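Local coordinates for regulator of G-protein signalling 3 isoform 1 (PDB 2F5Y), which probably regulates G-protein signalling and carries a PDZ domain, a module that typically binds C-terminal tails of partner proteins, at residues I7-F18 with V31-L42. Numbering follows the deposited sequence.
Sequences ITIPRGKDGFGF and VDSGGPAERAGL. With SO4 (sulfate ion), chain C.
Leu42 CD2 lies over one face of the Phe18 ring, 3.7 Å from the ring centroid and 19° off its normal, a CH-pi contact. Ala37 CB meets the same ring obliquely, 3.7 Å from CD1. Phe18 CG sits between its backbone N and carbonyl carbon (chi1 72°), which brings the ring beside these two side chains. Ile9 closes the cluster: CG2 packs 3.5 Å from Pro36 CB, and CG1 and CD1 reach Ala40 and Ala37. Ile7 CG2 rests against Ala40 CB and Leu42. Strand 7-10 packs its two isoleucines against the short helix 36-40, whose axis runs 7.7 Å away. An alanine in place of Phe18 would probably open a gap beside Ala37 and leave the Leu42 methyl without its aromatic face.

Two backbone hydrogen bonds, one weak, join Phe16 and Gly17 to 31-42. Asp32 N gives a nearly straight bond to Gly17 O (2.8 Å), beside the antiparallel pair Phe18-Val31. Ala37 N bonds weakly to Phe16 O. Water 2 donates to Gly17 O and Asp32 O and accepts from Glu38 N; water 1 links Thr8 N to Ala40 O. A sulfate, probably from the crystallisation liquor, joins Lys13 N to Arg39 NH2, which lies 2.9 Å from SO4 O4.

Farther out, strand 3-10 pairs with strand 74-81, and Phe18 touches Ile68 of helix 61-69. Gly15-Phe16-Gly17-Phe18 fits the GLGF motif, whose loop in PDZ domains binds ligand carboxylates, a role inferred here. Phe16 O and Gly17 O face 31-42, so the next residues' N-H groups point away from it, consistent with that role.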
ATOM      1  N   ILE A   7      -0.439  -8.003  -2.072  1.00 41.75           N
ATOM      2  CA  ILE A   7       0.742  -7.465  -2.745  1.00 43.24           C
ATOM      3  C   ILE A   7       1.883  -7.385  -1.727  1.00 46.71           C
ATOM      4  O   ILE A   7       1.737  -6.727  -0.687  1.00 41.24           O
ATOM      5  CB  ILE A   7       0.469  -6.037  -3.276  1.00 46.74           C
ATOM      6  CG1 ILE A   7      -0.775  -6.001  -4.175  1.00 39.65           C
ATOM      7  CG2 ILE A   7       1.701  -5.472  -4.023  1.00 50.05           C
ATOM      8  CD1 ILE A   7      -0.664  -6.811  -5.447  1.00 38.51           C
ATOM      9  N   THR A   8       3.009  -8.039  -2.035  1.00 46.37           N
ATOM     10  CA  THR A   8       4.171  -8.115  -1.124  1.00 48.48           C
ATOM     11  C   THR A   8       5.295  -7.234  -1.675  1.00 47.36           C
ATOM     12  O   THR A   8       5.835  -7.497  -2.742  1.00 52.56           O
ATOM     13  CB  THR A   8       4.702  -9.583  -0.951  1.00 46.94           C
ATOM     14  OG1 THR A   8       3.683 -10.414  -0.372  1.00 53.53           O
ATOM     15  CG2 THR A   8       5.922  -9.623  -0.045  1.00 49.40           C
ATOM     16  N   ILE A   9       5.646  -6.188  -0.940  1.00 47.30           N
ATOM     17  CA  ILE A   9       6.601  -5.213  -1.424  1.00 46.44           C
ATOM     18  C   ILE A   9       7.769  -5.160  -0.482  1.00 47.31           C
ATOM     19  O   ILE A   9       7.631  -4.651   0.623  1.00 48.15           O
ATOM     20  CB  ILE A   9       6.012  -3.813  -1.482  1.00 46.06           C
ATOM     21  CG1 ILE A   9       4.641  -3.835  -2.155  1.00 46.03           C
ATOM     22  CG2 ILE A   9       7.002  -2.869  -2.198  1.00 42.62           C
ATOM     23  CD1 ILE A   9       3.820  -2.580  -1.895  1.00 48.02           C
ATOM     24  N   PRO A  10       8.923  -5.692  -0.905  1.00 48.07           N
ATOM     25  CA  PRO A  10      10.153  -5.487  -0.132  1.00 46.52           C
ATOM     26  C   PRO A  10      10.598  -4.029  -0.200  1.00 48.21           C
ATOM     27  O   PRO A  10      10.337  -3.343  -1.186  1.00 55.25           O
ATOM     28  CB  PRO A  10      11.175  -6.419  -0.800  1.00 41.83           C
ATOM     29  CG  PRO A  10      10.369  -7.320  -1.711  1.00 47.48           C
ATOM     30  CD  PRO A  10       9.144  -6.527  -2.093  1.00 48.28           C
ATOM     31  N   ARG A  11      11.228  -3.566   0.867  1.00 45.01           N
ATOM     32  CA  ARG A  11      11.743  -2.220   0.954  1.00 43.55           C
ATOM     33  C   ARG A  11      12.878  -2.033  -0.060  1.00 44.37           C
ATOM     34  O   ARG A  11      13.773  -2.874  -0.166  1.00 45.14           O
ATOM     35  CB  ARG A  11      12.230  -1.972   2.388  1.00 45.24           C
ATOM     36  CG  ARG A  11      12.919  -0.665   2.626  1.00 46.96           C
ATOM     37  CD  ARG A  11      13.231  -0.494   4.092  1.00 55.07           C
ATOM     38  NE  ARG A  11      12.061  -0.081   4.862  1.00 57.93           N
ATOM     39  CZ  ARG A  11      11.601   1.165   4.916  1.00 56.20           C
ATOM     40  NH1 ARG A  11      10.530   1.448   5.652  1.00 53.57           N
ATOM     41  NH2 ARG A  11      12.194   2.131   4.229  1.00 71.04           N
ATOM     42  N   GLY A  12      12.830  -0.930  -0.798  1.00 40.25           N
ATOM     43  CA  GLY A  12      13.863  -0.581  -1.750  1.00 39.60           C
ATOM     44  C   GLY A  12      14.821   0.468  -1.216  1.00 40.96           C
ATOM     45  O   GLY A  12      14.915   0.686  -0.009  1.00 45.47           O
ATOM     46  N   LYS A  13      15.534   1.115  -2.130  1.00 42.67           N
ATOM     47  CA  LYS A  13      16.539   2.117  -1.789  1.00 45.51           C
ATOM     48  C   LYS A  13      15.937   3.348  -1.102  1.00 49.68           C
ATOM     49  O   LYS A  13      16.568   3.937  -0.217  1.00 52.50           O
ATOM     50  CB  LYS A  13      17.305   2.539  -3.050  1.00 42.61           C
ATOM     51  CG  LYS A  13      18.351   3.619  -2.843  1.00 40.14           C
ATOM     52  CD  LYS A  13      19.525   3.122  -2.017  1.00 52.06           C
ATOM     53  CE  LYS A  13      20.712   4.080  -2.098  1.00 52.01           C
ATOM     54  NZ  LYS A  13      21.997   3.415  -1.724  1.00 60.80           N
ATOM     55  N   ASP A  14      14.737   3.741  -1.521  1.00 50.90           N
ATOM     56  CA  ASP A  14      14.055   4.880  -0.916  1.00 54.33           C
ATOM     57  C   ASP A  14      12.593   4.540  -0.652  1.00 55.15           C
ATOM     58  O   ASP A  14      11.674   5.099  -1.261  1.00 58.12           O
ATOM     59  CB  ASP A  14      14.190   6.119  -1.807  1.00 57.41           C
ATOM     60  CG  ASP A  14      13.939   7.420  -1.049  1.00 70.39           C
ATOM     61  OD1 ASP A  14      12.815   7.616  -0.539  1.00 77.61           O
ATOM     62  OD2 ASP A  14      14.867   8.254  -0.969  1.00 87.59           O
ATOM     63  N   GLY A  15      12.378   3.610   0.267  1.00 50.94           N
ATOM     64  CA  GLY A  15      11.032   3.233   0.640  1.00 47.50           C
ATOM     65  C   GLY A  15      10.418   2.259  -0.345  1.00 43.02           C
ATOM     66  O   GLY A  15      11.120   1.459  -0.945  1.00 44.27           O
ATOM     67  N   PHE A  16       9.105   2.354  -0.516  1.00 44.67           N
ATOM     68  CA  PHE A  16       8.320   1.355  -1.241  1.00 46.63           C
ATOM     69  C   PHE A  16       7.750   1.838  -2.574  1.00 44.92           C
ATOM     70  O   PHE A  16       7.067   1.078  -3.255  1.00 50.24           O
ATOM     71  CB  PHE A  16       7.180   0.851  -0.335  1.00 45.84           C
ATOM     72  CG  PHE A  16       7.663   0.269   0.977  1.00 46.46           C
ATOM     73  CD1 PHE A  16       7.863   1.084   2.078  1.00 46.78           C
ATOM     74  CD2 PHE A  16       7.938  -1.088   1.091  1.00 48.52           C
ATOM     75  CE1 PHE A  16       8.317   0.560   3.275  1.00 41.25           C
ATOM     76  CE2 PHE A  16       8.385  -1.630   2.287  1.00 46.23           C
ATOM     77  CZ  PHE A  16       8.580  -0.808   3.378  1.00 49.52           C
ATOM     78  N   GLY A  17       7.994   3.094  -2.927  1.00 43.79           N
ATOM     79  CA  GLY A  17       7.699   3.607  -4.270  1.00 42.71           C
ATOM     80  C   GLY A  17       6.234   3.801  -4.629  1.00 42.59           C
ATOM     81  O   GLY A  17       5.826   3.542  -5.766  1.00 39.13           O
ATOM     82  N   PHE A  18       5.435   4.248  -3.667  1.00 46.63           N
ATOM     83  CA  PHE A  18       4.045   4.616  -3.942  1.00 47.19           C
ATOM     84  C   PHE A  18       3.515   5.691  -3.008  1.00 49.70           C
ATOM     85  O   PHE A  18       4.066   5.922  -1.929  1.00 48.39           O
ATOM     86  CB  PHE A  18       3.122   3.395  -3.906  1.00 47.26           C
ATOM     87  CG  PHE A  18       2.868   2.841  -2.523  1.00 45.87           C
ATOM     88  CD1 PHE A  18       3.759   1.946  -1.941  1.00 46.98           C
ATOM     89  CD2 PHE A  18       1.715   3.182  -1.820  1.00 47.15           C
ATOM     90  CE1 PHE A  18       3.516   1.429  -0.682  1.00 51.84           C
ATOM     91  CE2 PHE A  18       1.477   2.665  -0.543  1.00 48.73           C
ATOM     92  CZ  PHE A  18       2.365   1.782   0.008  1.00 46.38           C
ATOM     93  N   VAL A  31       1.991   5.072  -8.128  1.00 43.49           N
ATOM     94  CA  VAL A  31       3.015   4.059  -7.985  1.00 46.40           C
ATOM     95  C   VAL A  31       4.149   4.567  -8.869  1.00 48.09           C
ATOM     96  O   VAL A  31       3.895   4.990  -9.989  1.00 41.89           O
ATOM     97  CB  VAL A  31       2.467   2.685  -8.492  1.00 49.34           C
ATOM     98  CG1 VAL A  31       3.559   1.820  -9.034  1.00 55.92           C
ATOM     99  CG2 VAL A  31       1.699   1.952  -7.376  1.00 42.12           C
ATOM    100  N   ASP A  32       5.380   4.562  -8.364  1.00 46.68           N
ATOM    101  CA  ASP A  32       6.511   5.101  -9.111  1.00 48.15           C
ATOM    102  C   ASP A  32       6.938   4.112 -10.182  1.00 48.14           C
ATOM    103  O   ASP A  32       7.009   2.911  -9.933  1.00 52.14           O
ATOM    104  CB  ASP A  32       7.695   5.382  -8.181  1.00 53.20           C
ATOM    105  CG  ASP A  32       7.329   6.285  -7.005  1.00 57.57           C
ATOM    106  OD1 ASP A  32       6.134   6.625  -6.838  1.00 75.18           O
ATOM    107  OD2 ASP A  32       8.248   6.656  -6.246  1.00 69.87           O
ATOM    108  N   SER A  33       7.226   4.611 -11.372  1.00 46.84           N
ATOM    109  CA  SER A  33       7.616   3.731 -12.473  1.00 51.43           C
ATOM    110  C   SER A  33       8.922   3.003 -12.162  1.00 48.23           C
ATOM    111  O   SER A  33       9.964   3.626 -11.972  1.00 45.15           O
ATOM    112  CB  SER A  33       7.736   4.494 -13.795  1.00 49.49           C
ATOM    113  OG  SER A  33       7.182   3.713 -14.840  1.00 56.57           O
ATOM    114  N   GLY A  34       8.842   1.679 -12.090  1.00 49.37           N
ATOM    115  CA  GLY A  34       9.994   0.839 -11.801  1.00 50.86           C
ATOM    116  C   GLY A  34      10.405   0.781 -10.338  1.00 49.77           C
ATOM    117  O   GLY A  34      11.492   0.315 -10.037  1.00 51.73           O
ATOM    118  N   GLY A  35       9.553   1.248  -9.427  1.00 49.71           N
ATOM    119  CA  GLY A  35       9.857   1.200  -7.991  1.00 45.01           C
ATOM    120  C   GLY A  35       9.401  -0.117  -7.401  1.00 44.99           C
ATOM    121  O   GLY A  35       8.784  -0.915  -8.100  1.00 40.63           O
ATOM    122  N   PRO A  36       9.674  -0.347  -6.099  1.00 49.29           N
ATOM    123  CA  PRO A  36       9.259  -1.587  -5.453  1.00 43.59           C
ATOM    124  C   PRO A  36       7.791  -1.941  -5.650  1.00 42.59           C
ATOM    125  O   PRO A  36       7.491  -3.076  -5.977  1.00 45.39           O
ATOM    126  CB  PRO A  36       9.566  -1.327  -3.984  1.00 44.86           C
ATOM    127  CG  PRO A  36      10.680  -0.356  -4.008  1.00 45.35           C
ATOM    128  CD  PRO A  36      10.400   0.530  -5.158  1.00 47.10           C
ATOM    129  N   ALA A  37       6.890  -0.976  -5.466  1.00 45.29           N
ATOM    130  CA  ALA A  37       5.449  -1.226  -5.524  1.00 39.18           C
ATOM    131  C   ALA A  37       4.940  -1.589  -6.929  1.00 44.64           C
ATOM    132  O   ALA A  37       4.106  -2.480  -7.072  1.00 46.82           O
ATOM    133  CB  ALA A  37       4.689  -0.031  -4.984  1.00 41.74           C
ATOM    134  N   GLU A  38       5.439  -0.918  -7.963  1.00 42.55           N
ATOM    135  CA  GLU A  38       4.979  -1.192  -9.319  1.00 44.73           C
ATOM    136  C   GLU A  38       5.271  -2.635  -9.703  1.00 43.61           C
ATOM    137  O   GLU A  38       4.408  -3.353 -10.205  1.00 42.29           O
ATOM    138  CB  GLU A  38       5.661  -0.275 -10.340  1.00 45.48           C
ATOM    139  CG  GLU A  38       5.003  -0.321 -11.733  1.00 51.60           C
ATOM    140  CD  GLU A  38       5.905   0.182 -12.844  1.00 55.68           C
ATOM    141  OE1 GLU A  38       7.073  -0.264 -12.911  1.00 69.47           O
ATOM    142  OE2 GLU A  38       5.453   1.016 -13.656  1.00 69.52           O
ATOM    143  N   ARG A  39       6.507  -3.063  -9.500  1.00 45.96           N
ATOM    144  CA  ARG A  39       6.880  -4.384  -9.974  1.00 44.32           C
ATOM    145  C   ARG A  39       6.346  -5.496  -9.070  1.00 42.66           C
ATOM    146  O   ARG A  39       6.148  -6.616  -9.533  1.00 44.12           O
ATOM    147  CB  ARG A  39       8.371  -4.479 -10.250  1.00 43.45           C
ATOM    148  CG  ARG A  39       9.205  -4.304  -9.067  1.00 46.00           C
ATOM    149  CD  ARG A  39      10.642  -4.403  -9.420  1.00 33.56           C
ATOM    150  NE  ARG A  39      11.399  -4.207  -8.195  1.00 44.45           N
ATOM    151  CZ  ARG A  39      12.041  -3.095  -7.858  1.00 38.87           C
ATOM    152  NH1 ARG A  39      12.104  -2.049  -8.680  1.00 46.12           N
ATOM    153  NH2 ARG A  39      12.654  -3.047  -6.694  1.00 44.07           N
ATOM    154  N   ALA A  40       6.062  -5.166  -7.812  1.00 41.71           N
ATOM    155  CA  ALA A  40       5.263  -6.026  -6.929  1.00 44.10           C
ATOM    156  C   ALA A  40       3.821  -6.228  -7.427  1.00 48.13           C
ATOM    157  O   ALA A  40       3.202  -7.255  -7.120  1.00 51.76           O
ATOM    158  CB  ALA A  40       5.239  -5.460  -5.485  1.00 36.84           C
ATOM    159  N   GLY A  41       3.282  -5.249  -8.158  1.00 45.79           N
ATOM    160  CA  GLY A  41       1.912  -5.327  -8.690  1.00 41.01           C
ATOM    161  C   GLY A  41       0.897  -4.326  -8.118  1.00 41.71           C
ATOM    162  O   GLY A  41      -0.256  -4.316  -8.529  1.00 40.76           O
ATOM    163  N   LEU A  42       1.301  -3.464  -7.189  1.00 41.77           N
ATOM    164  CA  LEU A  42       0.410  -2.397  -6.720  1.00 40.93           C
ATOM    165  C   LEU A  42       0.040  -1.476  -7.887  1.00 42.34           C
ATOM    166  O   LEU A  42       0.798  -1.332  -8.839  1.00 43.65           O
ATOM    167  CB  LEU A  42       1.092  -1.590  -5.618  1.00 41.31           C
ATOM    168  CG  LEU A  42       0.231  -0.819  -4.625  1.00 45.31           C
ATOM    169  CD1 LEU A  42      -0.566  -1.772  -3.765  1.00 40.24           C
ATOM    170  CD2 LEU A  42       1.115   0.067  -3.777  1.00 40.06           C
TER
HETATM  171  S   SO4 C   1      14.446   0.237  -5.714  1.00 61.64           S
HETATM  172  O1  SO4 C   1      14.177   1.120  -4.578  1.00 65.44           O
HETATM  173  O2  SO4 C   1      13.398   0.476  -6.704  1.00 56.85           O
HETATM  174  O3  SO4 C   1      15.761   0.551  -6.263  1.00 78.14           O
HETATM  175  O4  SO4 C   1      14.471  -1.175  -5.344  1.00 53.06           O
HETATM  176  O   HOH W   1       3.150  -8.932  -4.992  1.00 38.10           O
HETATM  177  O   HOH W   2       6.769   1.868  -7.373  1.00 27.14           O